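Local structure of GH127 beta-L-arabinofuranoside (Geobacillus stearothermophilus, 4QK0) at residues V73-S77 and D137-C143; Y273-A277 and A291-L295; Y427-Q431 and S444-I450. The protein is a glycoside hydrolase of family GH127 that probably removes beta-L-arabinofuranosyl residues from arabinose-containing sugars. The contacts are given in a common frame with arbitrary orientation. Numbering follows the deposited sequence.

Contact 1: residues V73-S77 and D137-C143; sequences VFQDS and DNHELYC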
ATOM      1  N   VAL A  73      21.491 -11.418 -15.688  1.00 43.34           N
ATOM      2  CA  VAL A  73      22.895 -11.080 -15.693  1.00 46.65           C
ATOM      3  C   VAL A  73      23.667 -11.790 -14.550  1.00 43.65           C
ATOM      4  O   VAL A  73      24.844 -12.090 -14.686  1.00 45.23           O
ATOM      5  CB  VAL A  73      23.034  -9.538 -15.772  1.00 42.81           C
ATOM      6  CG1 VAL A  73      22.810  -8.871 -14.425  1.00 43.50           C
ATOM      7  CG2 VAL A  73      24.380  -9.207 -16.357  1.00 46.92           C
ATOM      8  N   PHE A  74      22.941 -12.137 -13.488  1.00 43.82           N
ATOM      9  CA  PHE A  74      23.465 -12.841 -12.306  1.00 37.29           C
ATOM     10  C   PHE A  74      23.118 -14.335 -12.261  1.00 33.26           C
ATOM     11  O   PHE A  74      23.139 -14.974 -11.205  1.00 31.79           O
ATOM     12  CB  PHE A  74      22.909 -12.175 -11.036  1.00 37.96           C
ATOM     13  CG  PHE A  74      21.402 -11.991 -11.048  1.00 39.50           C
ATOM     14  CD1 PHE A  74      20.543 -13.067 -10.863  1.00 42.47           C
ATOM     15  CD2 PHE A  74      20.852 -10.725 -11.290  1.00 43.26           C
ATOM     16  CE1 PHE A  74      19.162 -12.902 -10.911  1.00 49.17           C
ATOM     17  CE2 PHE A  74      19.481 -10.544 -11.322  1.00 42.56           C
ATOM     18  CZ  PHE A  74      18.630 -11.626 -11.125  1.00 49.14           C
ATOM     19  N   GLN A  75      22.786 -14.887 -13.402  1.00 34.78           N
ATOM     20  CA  GLN A  75      22.504 -16.315 -13.528  1.00 38.43           C
ATOM     21  C   GLN A  75      23.644 -17.240 -12.981  1.00 37.27           C
ATOM     22  O   GLN A  75      23.374 -18.282 -12.405  1.00 30.71           O
ATOM     23  CB  GLN A  75      22.261 -16.602 -15.031  1.00 50.18           C
ATOM     24  CG  GLN A  75      21.397 -17.825 -15.333  1.00 60.23           C
ATOM     25  CD  GLN A  75      19.897 -17.551 -15.284  1.00 68.84           C
ATOM     26  OE1 GLN A  75      19.439 -16.434 -14.980  1.00 61.53           O
ATOM     27  NE2 GLN A  75      19.124 -18.571 -15.597  1.00 65.00           N
ATOM     28  N   ASP A  76      24.909 -16.854 -13.199  1.00 32.25           N
ATOM     29  CA  ASP A  76      26.056 -17.628 -12.717  1.00 29.36           C
ATOM     30  C   ASP A  76      25.958 -17.889 -11.226  1.00 29.52           C
ATOM     31  O   ASP A  76      26.389 -18.932 -10.747  1.00 26.52           O
ATOM     32  CB  ASP A  76      27.371 -16.892 -13.034  1.00 30.32           C
ATOM     33  CG  ASP A  76      27.704 -16.844 -14.550  1.00 33.68           C
ATOM     34  OD1 ASP A  76      27.001 -17.525 -15.388  1.00 28.60           O
ATOM     35  OD2 ASP A  76      28.654 -16.087 -14.928  1.00 31.56           O
ATOM     36  N   SER A  77      25.395 -16.948 -10.457  1.00 28.86           N
ATOM     37  CA  SER A  77      25.320 -17.137  -8.998  1.00 27.74           C
ATOM     38  C   SER A  77      24.381 -18.252  -8.572  1.00 25.52           C
ATOM     39  O   SER A  77      24.481 -18.783  -7.444  1.00 25.09           O
ATOM     40  CB  SER A  77      24.829 -15.864  -8.314  1.00 29.41           C
ATOM     41  OG  SER A  77      23.480 -15.615  -8.707  1.00 31.30           O
ATOM     42  N   ASP A 137      24.848  -2.394 -11.885  1.00 26.15           N
ATOM     43  CA  ASP A 137      23.741  -3.281 -12.221  1.00 27.52           C
ATOM     44  C   ASP A 137      24.101  -4.709 -12.540  1.00 26.65           C
ATOM     45  O   ASP A 137      23.277  -5.581 -12.305  1.00 27.81           O
ATOM     46  CB  ASP A 137      22.991  -2.764 -13.477  1.00 30.18           C
ATOM     47  CG  ASP A 137      22.454  -1.345 -13.302  1.00 30.48           C
ATOM     48  OD1 ASP A 137      22.171  -0.929 -12.154  1.00 30.23           O
ATOM     49  OD2 ASP A 137      22.334  -0.660 -14.328  1.00 29.51           O
ATOM     50  N   ASN A 138      25.274  -4.977 -13.116  1.00 26.41           N
ATOM     51  CA  ASN A 138      25.468  -6.314 -13.697  1.00 24.65           C
ATOM     52  C   ASN A 138      26.140  -7.405 -12.832  1.00 23.61           C
ATOM     53  O   ASN A 138      26.415  -8.488 -13.346  1.00 28.27           O
ATOM     54  CB  ASN A 138      26.087  -6.199 -15.044  1.00 25.74           C
ATOM     55  CG  ASN A 138      25.170  -5.516 -16.037  1.00 26.42           C
ATOM     56  OD1 ASN A 138      24.027  -5.235 -15.747  1.00 29.91           O
ATOM     57  ND2 ASN A 138      25.680  -5.248 -17.198  1.00 26.24           N
ATOM     58  N   HIS A 139      26.308  -7.174 -11.529  1.00 20.81           N
ATOM     59  CA  HIS A 139      26.508  -8.258 -10.541  1.00 20.23           C
ATOM     60  C   HIS A 139      27.772  -9.141 -10.716  1.00 18.07           C
ATOM     61  O   HIS A 139      27.833 -10.239 -10.208  1.00 18.96           O
ATOM     62  CB  HIS A 139      25.296  -9.178 -10.537  1.00 22.08           C
ATOM     63  CG  HIS A 139      24.083  -8.597  -9.906  1.00 22.12           C
ATOM     64  ND1 HIS A 139      23.438  -7.494 -10.424  1.00 25.53           N
ATOM     65  CD2 HIS A 139      23.323  -9.032  -8.874  1.00 21.92           C
ATOM     66  CE1 HIS A 139      22.338  -7.265  -9.722  1.00 23.62           C
ATOM     67  NE2 HIS A 139      22.275  -8.159  -8.749  1.00 23.87           N
ATOM     68  N   GLU A 140      28.754  -8.648 -11.451  1.00 20.05           N
ATOM     69  CA  GLU A 140      29.989  -9.380 -11.711  1.00 21.11           C
ATOM     70  C   GLU A 140      30.646  -9.823 -10.421  1.00 22.41           C
ATOM     71  O   GLU A 140      30.964 -11.022 -10.236  1.00 20.25           O
ATOM     72  CB  GLU A 140      30.958  -8.537 -12.531  1.00 21.46           C
ATOM     73  CG  GLU A 140      30.659  -8.480 -14.013  1.00 22.73           C
ATOM     74  CD  GLU A 140      31.466  -7.373 -14.721  1.00 26.40           C
ATOM     75  OE1 GLU A 140      32.350  -7.705 -15.574  1.00 23.02           O
ATOM     76  OE2 GLU A 140      31.185  -6.183 -14.422  1.00 24.92           O
ATOM     77  N   LEU A 141      30.862  -8.867  -9.505  1.00 22.54           N
ATOM     78  CA  LEU A 141      31.504  -9.186  -8.221  1.00 23.31           C
ATOM     79  C   LEU A 141      30.586 -10.026  -7.334  1.00 23.38           C
ATOM     80  O   LEU A 141      31.041 -10.898  -6.592  1.00 25.95           O
ATOM     81  CB  LEU A 141      31.952  -7.919  -7.493  1.00 22.74           C
ATOM     82  CG  LEU A 141      32.962  -7.119  -8.268  1.00 24.94           C
ATOM     83  CD1 LEU A 141      33.320  -5.878  -7.489  1.00 26.31           C
ATOM     84  CD2 LEU A 141      34.228  -7.917  -8.589  1.00 26.53           C
ATOM     85  N   TYR A 142      29.293  -9.743  -7.401  1.00 22.55           N
ATOM     86  CA  TYR A 142      28.302 -10.542  -6.704  1.00 22.84           C
ATOM     87  C   TYR A 142      28.393 -11.996  -7.118  1.00 22.43           C
ATOM     88  O   TYR A 142      28.412 -12.905  -6.262  1.00 24.78           O
ATOM     89  CB  TYR A 142      26.901  -9.953  -6.987  1.00 23.93           C
ATOM     90  CG  TYR A 142      25.713 -10.747  -6.549  1.00 21.47           C
ATOM     91  CD1 TYR A 142      25.171 -11.701  -7.368  1.00 23.16           C
ATOM     92  CD2 TYR A 142      25.096 -10.512  -5.333  1.00 22.70           C
ATOM     93  CE1 TYR A 142      24.057 -12.440  -6.968  1.00 22.90           C
ATOM     94  CE2 TYR A 142      23.991 -11.226  -4.935  1.00 23.77           C
ATOM     95  CZ  TYR A 142      23.474 -12.185  -5.773  1.00 23.40           C
ATOM     96  OH  TYR A 142      22.381 -12.874  -5.378  1.00 23.99           O
ATOM     97  N   CYS A 143      28.419 -12.254  -8.411  1.00 22.44           N
ATOM     98  CA  CYS A 143      28.567 -13.670  -8.866  1.00 25.00           C
ATOM     99  C   CYS A 143      29.901 -14.263  -8.430  1.00 22.72           C
ATOM    100  O   CYS A 143      29.952 -15.382  -7.976  1.00 21.38           O
ATOM    101  CB  CYS A 143      28.393 -13.796 -10.402  1.00 27.24           C
ATOM    102  SG  CYS A 143      26.693 -13.448 -10.963  1.00 32.72           S
TER
HETATM  103  O   HOH W   1      27.297 -10.900 -14.114  1.00 34.38           O
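H139 and F74 bring their rings together here, while V73 and C143 bury more surface. H139 sits at the N-cap position of helix 140-158 with a left-handed backbone (phi 62°, psi 19°). Its m side chain turns the ring back along its own segment, where ND1 donates to D137 O at 2.7 Å. The imidazole thus fixed offers one face to F74 CD2. The F74 and H139 rings are oblique, with centroids 5.1 Å apart and planes at 45°, and F74 CB lies 3.8 Å from H139 CD2. F74, in a p rotamer, also brings CB to 4.2 Å from Y142 CE1. C143 fills the space beneath: its m rotamer sends SG to 3.5 Å from F74 CA and 4.0 Å from S77 CB. S77 takes the p rotamer, which lets OG donate to F74 O at 2.6 Å, while S77 N also donates to F74 O at 3.1 Å. The same OG lies near the plane of the Y142 ring, 3.7 Å from CE1; the far end of Y142 bonds to K81. At the outer end, V73 CG2 rests on N138 CB at 3.7 Å, and a water bridges V73 O (2.8 Å) and N138 O (2.7 Å). No direct hydrogen bond crosses between the segments. The polar ends of N138 and D76 bond outside the segments, to Y123 and T121. The arrangement is that of two loop-to-helix junctions meeting side by side, where the chain enters helices 76-92 and 140-158, as expected in the helical-hairpin barrel, (alpha/alpha)6, of the GH127 catalytic domain.

Contact 2: residues Y273-A277 and A291-L295; sequences YTAMA and ACQTL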
ATOM      1  N   TYR A 273      26.445  -5.317   5.841  1.00 23.78           N
ATOM      2  CA  TYR A 273      26.683  -5.295   7.264  1.00 22.43           C
ATOM      3  C   TYR A 273      27.431  -6.506   7.697  1.00 22.15           C
ATOM      4  O   TYR A 273      28.195  -6.471   8.677  1.00 21.97           O
ATOM      5  CB  TYR A 273      25.399  -5.174   8.075  1.00 22.78           C
ATOM      6  CG  TYR A 273      24.469  -4.004   7.670  1.00 23.67           C
ATOM      7  CD1 TYR A 273      24.944  -2.854   7.079  1.00 22.59           C
ATOM      8  CD2 TYR A 273      23.100  -4.099   7.901  1.00 25.27           C
ATOM      9  CE1 TYR A 273      24.092  -1.812   6.742  1.00 23.60           C
ATOM     10  CE2 TYR A 273      22.245  -3.054   7.566  1.00 24.60           C
ATOM     11  CZ  TYR A 273      22.741  -1.927   6.976  1.00 23.18           C
ATOM     12  OH  TYR A 273      21.859  -0.927   6.658  1.00 22.34           O
ATOM     13  N   THR A 274      27.140  -7.623   7.068  1.00 22.44           N
ATOM     14  CA  THR A 274      27.761  -8.863   7.471  1.00 21.79           C
ATOM     15  C   THR A 274      29.321  -8.736   7.218  1.00 22.76           C
ATOM     16  O   THR A 274      30.107  -9.084   8.065  1.00 24.78           O
ATOM     17  CB  THR A 274      27.184 -10.006   6.674  1.00 22.87           C
ATOM     18  OG1 THR A 274      25.813 -10.238   7.042  1.00 19.88           O
ATOM     19  CG2 THR A 274      27.983 -11.305   6.875  1.00 21.00           C
ATOM     20  N   ALA A 275      29.701  -8.166   6.086  1.00 21.16           N
ATOM     21  CA  ALA A 275      31.081  -7.894   5.775  1.00 23.19           C
ATOM     22  C   ALA A 275      31.705  -6.879   6.781  1.00 26.37           C
ATOM     23  O   ALA A 275      32.797  -7.092   7.292  1.00 24.27           O
ATOM     24  CB  ALA A 275      31.248  -7.417   4.362  1.00 20.89           C
HETATM   25  N   MSE A 276      30.978  -5.820   7.073  1.00 26.79           N
HETATM   26  CA  MSE A 276      31.470  -4.822   7.992  1.00 29.47           C
HETATM   27  C   MSE A 276      31.771  -5.417   9.339  1.00 27.49           C
HETATM   28  O   MSE A 276      32.792  -5.086   9.928  1.00 29.94           O
HETATM   29  CB  MSE A 276      30.477  -3.686   8.164  1.00 29.83           C
HETATM   30  CG  MSE A 276      30.361  -2.887   6.866  1.00 27.46           C
HETATM   31 SE   MSE A 276      28.812  -1.676   7.049  1.00 27.99          SE
HETATM   32  CE  MSE A 276      29.124  -0.686   8.703  1.00 31.52           C
ATOM     33  N   ALA A 277      30.907  -6.297   9.832  1.00 25.69           N
ATOM     34  CA  ALA A 277      31.098  -6.906  11.143  1.00 24.89           C
ATOM     35  C   ALA A 277      32.292  -7.863  11.183  1.00 29.25           C
ATOM     36  O   ALA A 277      33.042  -7.881  12.155  1.00 26.99           O
ATOM     37  CB  ALA A 277      29.860  -7.635  11.571  1.00 24.14           C
ATOM     38  N   ALA A 291      29.894   1.388  14.128  1.00 28.97           N
ATOM     39  CA  ALA A 291      28.951   1.543  13.016  1.00 28.87           C
ATOM     40  C   ALA A 291      28.022   0.329  12.926  1.00 26.93           C
ATOM     41  O   ALA A 291      26.822   0.478  12.837  1.00 28.30           O
ATOM     42  CB  ALA A 291      29.680   1.750  11.712  1.00 28.35           C
ATOM     43  N   CYS A 292      28.598  -0.867  13.042  1.00 28.18           N
ATOM     44  CA  CYS A 292      27.844  -2.100  13.053  1.00 29.62           C
ATOM     45  C   CYS A 292      26.855  -2.141  14.165  1.00 29.39           C
ATOM     46  O   CYS A 292      25.745  -2.592  13.942  1.00 29.47           O
ATOM     47  CB  CYS A 292      28.743  -3.330  13.140  1.00 31.45           C
ATOM     48  SG  CYS A 292      29.692  -3.596  11.606  1.00 37.09           S
ATOM     49  N   GLN A 293      27.253  -1.703  15.362  1.00 29.27           N
ATOM     50  CA  GLN A 293      26.394  -1.792  16.506  1.00 29.68           C
ATOM     51  C   GLN A 293      25.241  -0.830  16.342  1.00 28.87           C
ATOM     52  O   GLN A 293      24.144  -1.148  16.748  1.00 29.28           O
ATOM     53  CB  GLN A 293      27.128  -1.538  17.825  1.00 35.77           C
ATOM     54  CG  GLN A 293      28.023  -2.721  18.203  1.00 44.03           C
ATOM     55  CD  GLN A 293      29.057  -2.406  19.308  1.00 47.48           C
ATOM     56  OE1 GLN A 293      29.662  -1.324  19.343  1.00 47.06           O
ATOM     57  NE2 GLN A 293      29.296  -3.381  20.178  1.00 49.70           N
ATOM     58  N   THR A 294      25.501   0.336  15.781  1.00 26.10           N
ATOM     59  CA  THR A 294      24.494   1.351  15.589  1.00 28.00           C
ATOM     60  C   THR A 294      23.483   0.837  14.550  1.00 27.53           C
ATOM     61  O   THR A 294      22.297   0.972  14.743  1.00 24.48           O
ATOM     62  CB  THR A 294      25.150   2.644  15.099  1.00 28.19           C
ATOM     63  OG1 THR A 294      25.969   3.129  16.162  1.00 32.86           O
ATOM     64  CG2 THR A 294      24.134   3.716  14.744  1.00 29.10           C
ATOM     65  N   LEU A 295      23.982   0.202  13.500  1.00 22.20           N
ATOM     66  CA  LEU A 295      23.108  -0.334  12.483  1.00 22.26           C
ATOM     67  C   LEU A 295      22.322  -1.524  12.987  1.00 23.62           C
ATOM     68  O   LEU A 295      21.148  -1.639  12.687  1.00 25.21           O
ATOM     69  CB  LEU A 295      23.883  -0.679  11.239  1.00 22.68           C
ATOM     70  CG  LEU A 295      24.359   0.583  10.503  1.00 20.84           C
ATOM     71  CD1 LEU A 295      25.529   0.281   9.597  1.00 22.66           C
ATOM     72  CD2 LEU A 295      23.250   1.177   9.667  1.00 23.65           C
TER
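Selenomethionine M276 lies along the facing side of helix 286-302, its CB 3.5 Å from C292 SG and its CE 3.9 Å from A291 CB and 3.8 Å from L295 CD1. The m, t, p side chain runs across the interhelical gap, so one residue touches all three contributors of segment 291-295. L295 CD1 is shared: it also lies 3.8 Å from Y273 CE1, one turn back on the first helix. C292, in an m rotamer, points its sulfur at the partner backbone, with SG 3.5 Å from A277 N and 4.0 Å from A277 CB. Here the chains come closest, the CA atoms of A277 and C292 being 6.1 Å apart, where both side chains are small. The interface is held by apolar contact, with no hydrogen bond crossing it. T274 and A275 face away, toward helix 194-205, and A277 also touches R346 and M347 of helix 334-350. The local axes approach to 10.0 Å and run mostly antiparallel, at 141°. Since helices 266-283 and 286-302 are consecutive and joined by a short turn, this is an alpha-helical hairpin, the repeating unit of the (alpha/alpha)6 barrel to which the GH127 catalytic domain belongs.

Contact 3: residues Y427-Q431 and S444-I450; sequences YIYLQ and SDIQTEI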
ATOM      1  N   TYR A 427      25.815 -23.166  12.980  1.00 31.27           N
ATOM      2  CA  TYR A 427      25.352 -22.042  13.793  1.00 29.32           C
ATOM      3  C   TYR A 427      25.077 -22.413  15.248  1.00 26.97           C
ATOM      4  O   TYR A 427      24.767 -21.550  16.058  1.00 28.46           O
ATOM      5  CB  TYR A 427      24.065 -21.396  13.168  1.00 28.93           C
ATOM      6  CG  TYR A 427      24.308 -20.827  11.800  1.00 27.57           C
ATOM      7  CD1 TYR A 427      24.415 -21.668  10.682  1.00 30.59           C
ATOM      8  CD2 TYR A 427      24.505 -19.476  11.609  1.00 28.18           C
ATOM      9  CE1 TYR A 427      24.685 -21.166   9.410  1.00 28.48           C
ATOM     10  CE2 TYR A 427      24.777 -18.965  10.345  1.00 28.10           C
ATOM     11  CZ  TYR A 427      24.851 -19.820   9.256  1.00 29.24           C
ATOM     12  OH  TYR A 427      25.103 -19.332   8.008  1.00 28.95           O
ATOM     13  N   ILE A 428      25.098 -23.682  15.578  1.00 27.73           N
ATOM     14  CA  ILE A 428      24.696 -24.098  16.927  1.00 26.15           C
ATOM     15  C   ILE A 428      25.743 -23.682  17.970  1.00 27.07           C
ATOM     16  O   ILE A 428      25.378 -23.223  19.052  1.00 27.82           O
ATOM     17  CB  ILE A 428      24.483 -25.615  16.970  1.00 28.45           C
ATOM     18  CG1 ILE A 428      23.375 -26.017  15.990  1.00 31.65           C
ATOM     19  CG2 ILE A 428      24.087 -26.079  18.362  1.00 28.54           C
ATOM     20  CD1 ILE A 428      23.258 -27.499  15.776  1.00 31.36           C
ATOM     21  N   TYR A 429      27.012 -23.923  17.650  1.00 28.03           N
ATOM     22  CA  TYR A 429      28.135 -23.786  18.627  1.00 30.71           C
ATOM     23  C   TYR A 429      29.177 -22.840  18.104  1.00 30.14           C
ATOM     24  O   TYR A 429      29.300 -22.662  16.900  1.00 30.46           O
ATOM     25  CB  TYR A 429      28.822 -25.151  18.903  1.00 29.46           C
ATOM     26  CG  TYR A 429      27.895 -26.270  19.391  1.00 26.60           C
ATOM     27  CD1 TYR A 429      27.491 -26.361  20.717  1.00 22.98           C
ATOM     28  CD2 TYR A 429      27.455 -27.241  18.518  1.00 26.37           C
ATOM     29  CE1 TYR A 429      26.643 -27.371  21.139  1.00 23.48           C
ATOM     30  CE2 TYR A 429      26.621 -28.260  18.942  1.00 26.20           C
ATOM     31  CZ  TYR A 429      26.214 -28.317  20.243  1.00 24.87           C
ATOM     32  OH  TYR A 429      25.365 -29.358  20.642  1.00 27.49           O
ATOM     33  N   LEU A 430      29.896 -22.198  18.998  1.00 33.01           N
ATOM     34  CA  LEU A 430      31.116 -21.469  18.619  1.00 33.58           C
ATOM     35  C   LEU A 430      32.249 -21.813  19.613  1.00 35.40           C
ATOM     36  O   LEU A 430      32.132 -21.561  20.820  1.00 33.33           O
ATOM     37  CB  LEU A 430      30.880 -19.970  18.609  1.00 33.79           C
ATOM     38  CG  LEU A 430      32.117 -19.143  18.289  1.00 34.69           C
ATOM     39  CD1 LEU A 430      32.555 -19.282  16.832  1.00 35.75           C
ATOM     40  CD2 LEU A 430      31.865 -17.676  18.627  1.00 34.22           C
ATOM     41  N   GLN A 431      33.340 -22.358  19.076  1.00 38.59           N
ATOM     42  CA  GLN A 431      34.543 -22.651  19.843  1.00 42.16           C
ATOM     43  C   GLN A 431      35.443 -21.445  19.789  1.00 39.50           C
ATOM     44  O   GLN A 431      35.852 -21.008  18.738  1.00 42.41           O
ATOM     45  CB  GLN A 431      35.312 -23.857  19.288  1.00 46.76           C
ATOM     46  CG  GLN A 431      36.578 -24.201  20.076  1.00 49.39           C
ATOM     47  CD  GLN A 431      36.224 -24.668  21.448  1.00 58.14           C
ATOM     48  OE1 GLN A 431      35.680 -25.762  21.600  1.00 63.20           O
ATOM     49  NE2 GLN A 431      36.457 -23.819  22.460  1.00 60.75           N
ATOM     50  N   SER A 444      21.865 -32.472  19.136  1.00 38.81           N
ATOM     51  CA  SER A 444      23.111 -32.528  18.369  1.00 34.68           C
ATOM     52  C   SER A 444      24.301 -32.939  19.227  1.00 32.78           C
ATOM     53  O   SER A 444      24.217 -32.988  20.454  1.00 32.21           O
ATOM     54  CB  SER A 444      23.431 -31.160  17.824  1.00 34.04           C
ATOM     55  OG  SER A 444      23.548 -30.223  18.890  1.00 34.64           O
ATOM     56  N   ASP A 445      25.408 -33.228  18.560  1.00 35.40           N
ATOM     57  CA  ASP A 445      26.667 -33.330  19.254  1.00 38.89           C
ATOM     58  C   ASP A 445      27.823 -32.728  18.502  1.00 37.07           C
ATOM     59  O   ASP A 445      27.787 -32.499  17.280  1.00 36.04           O
ATOM     60  CB  ASP A 445      26.958 -34.741  19.742  1.00 44.82           C
ATOM     61  CG  ASP A 445      26.893 -35.751  18.656  1.00 48.92           C
ATOM     62  OD1 ASP A 445      27.670 -35.595  17.701  1.00 66.00           O
ATOM     63  OD2 ASP A 445      26.078 -36.678  18.769  1.00 54.83           O
ATOM     64  N   ILE A 446      28.817 -32.354  19.293  1.00 35.35           N
ATOM     65  CA  ILE A 446      29.991 -31.696  18.773  1.00 36.90           C
ATOM     66  C   ILE A 446      31.221 -32.298  19.407  1.00 37.11           C
ATOM     67  O   ILE A 446      31.250 -32.615  20.593  1.00 37.14           O
ATOM     68  CB  ILE A 446      29.969 -30.185  18.981  1.00 36.16           C
ATOM     69  CG1 ILE A 446      31.267 -29.578  18.469  1.00 36.38           C
ATOM     70  CG2 ILE A 446      29.723 -29.830  20.444  1.00 38.12           C
ATOM     71  CD1 ILE A 446      31.262 -28.077  18.417  1.00 38.28           C
ATOM     72  N   GLN A 447      32.210 -32.484  18.557  1.00 42.26           N
ATOM     73  CA  GLN A 447      33.511 -33.005  18.923  1.00 44.62           C
ATOM     74  C   GLN A 447      34.467 -31.853  18.677  1.00 40.95           C
ATOM     75  O   GLN A 447      34.636 -31.431  17.558  1.00 45.56           O
ATOM     76  CB  GLN A 447      33.851 -34.194  18.006  1.00 48.40           C
ATOM     77  CG  GLN A 447      35.282 -34.689  18.135  1.00 57.59           C
ATOM     78  CD  GLN A 447      35.548 -35.230  19.518  1.00 61.12           C
ATOM     79  OE1 GLN A 447      36.374 -34.684  20.253  1.00 71.52           O
ATOM     80  NE2 GLN A 447      34.809 -36.284  19.903  1.00 60.88           N
ATOM     81  N   THR A 448      35.092 -31.332  19.707  1.00 39.61           N
ATOM     82  CA  THR A 448      35.858 -30.102  19.547  1.00 39.02           C
ATOM     83  C   THR A 448      37.118 -30.189  20.400  1.00 46.44           C
ATOM     84  O   THR A 448      37.346 -31.182  21.074  1.00 44.15           O
ATOM     85  CB  THR A 448      34.959 -28.892  19.904  1.00 40.85           C
ATOM     86  OG1 THR A 448      35.638 -27.639  19.699  1.00 44.90           O
ATOM     87  CG2 THR A 448      34.471 -28.963  21.322  1.00 41.36           C
ATOM     88  N   GLU A 449      37.913 -29.130  20.389  1.00 51.29           N
ATOM     89  CA  GLU A 449      39.139 -29.068  21.170  1.00 55.81           C
ATOM     90  C   GLU A 449      39.130 -27.824  22.027  1.00 53.94           C
ATOM     91  O   GLU A 449      38.906 -26.704  21.537  1.00 56.48           O
ATOM     92  CB  GLU A 449      40.345 -29.047  20.243  1.00 60.87           C
ATOM     93  CG  GLU A 449      40.485 -30.325  19.432  1.00 61.58           C
ATOM     94  CD  GLU A 449      41.721 -31.123  19.798  1.00 74.71           C
ATOM     95  OE1 GLU A 449      42.791 -30.507  20.058  1.00 85.36           O
ATOM     96  OE2 GLU A 449      41.620 -32.369  19.824  1.00 76.72           O
ATOM     97  N   ILE A 450      39.281 -28.026  23.327  1.00 58.95           N
ATOM     98  CA  ILE A 450      39.294 -26.919  24.276  1.00 61.40           C
ATOM     99  C   ILE A 450      40.615 -27.085  25.052  1.00 69.30           C
ATOM    100  O   ILE A 450      40.925 -28.191  25.556  1.00 61.72           O
ATOM    101  CB  ILE A 450      38.032 -26.892  25.198  1.00 59.65           C
ATOM    102  CG1 ILE A 450      36.756 -27.266  24.419  1.00 54.77           C
ATOM    103  CG2 ILE A 450      37.822 -25.500  25.807  1.00 66.57           C
ATOM    104  CD1 ILE A 450      35.496 -27.414  25.258  1.00 54.65           C
TER
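Two side-chain hydrogen bonds bridge segments whose backbones are too far apart to pair, the local strand axes lying 8.9 Å apart at 26°. Y429 OH donates to S444 OG at 2.7 Å and is itself bonded to Q459 NE2; S444 OG in turn bonds to V442 O, so both hydroxyls have a second partner. At the other end T448 OG1 donates to Q431 OE1, also at 2.7 Å, and has a weak bond to T14 OG1. Backbone groups are satisfied within separate sheets: I428 and L430 pair with H439 and F437, whereas S444 and I446 pair with Q459 and I457. The contact therefore joins strand 429-431 of a mixed sheet to strand 444-450 of an antiparallel one, face to face, as in a beta-sandwich. Between the two polar bridges I446 CG2 makes a CH-pi contact, 3.7 Å from the Y429 ring centroid and 8° off its normal. Q431 OE1 also meets I450 CG1 at 3.4 Å.

In the fold
The three contacts follow one another along the chain without touching. Contacts 1 and 2 both belong to the helical catalytic domain; their centres are 24 Å apart and their nearest atoms about 11 Å. Contact 3 joins two beta-sheets, with its centre 26 Å from contact 2 and 35 Å from contact 1. Helix 334-350 lies between contacts 2 and 3, whose nearest atoms are about 9 Å apart: W343 meets Y273, and R345 makes a cation-pi contact with Y427. That helix also carries C335, which is disulfide-bonded to C412 in another crystal of this enzyme but not here. In a GH127 relative, cysteines and a glutamate hold the active-site zinc, so this pair probably lies there.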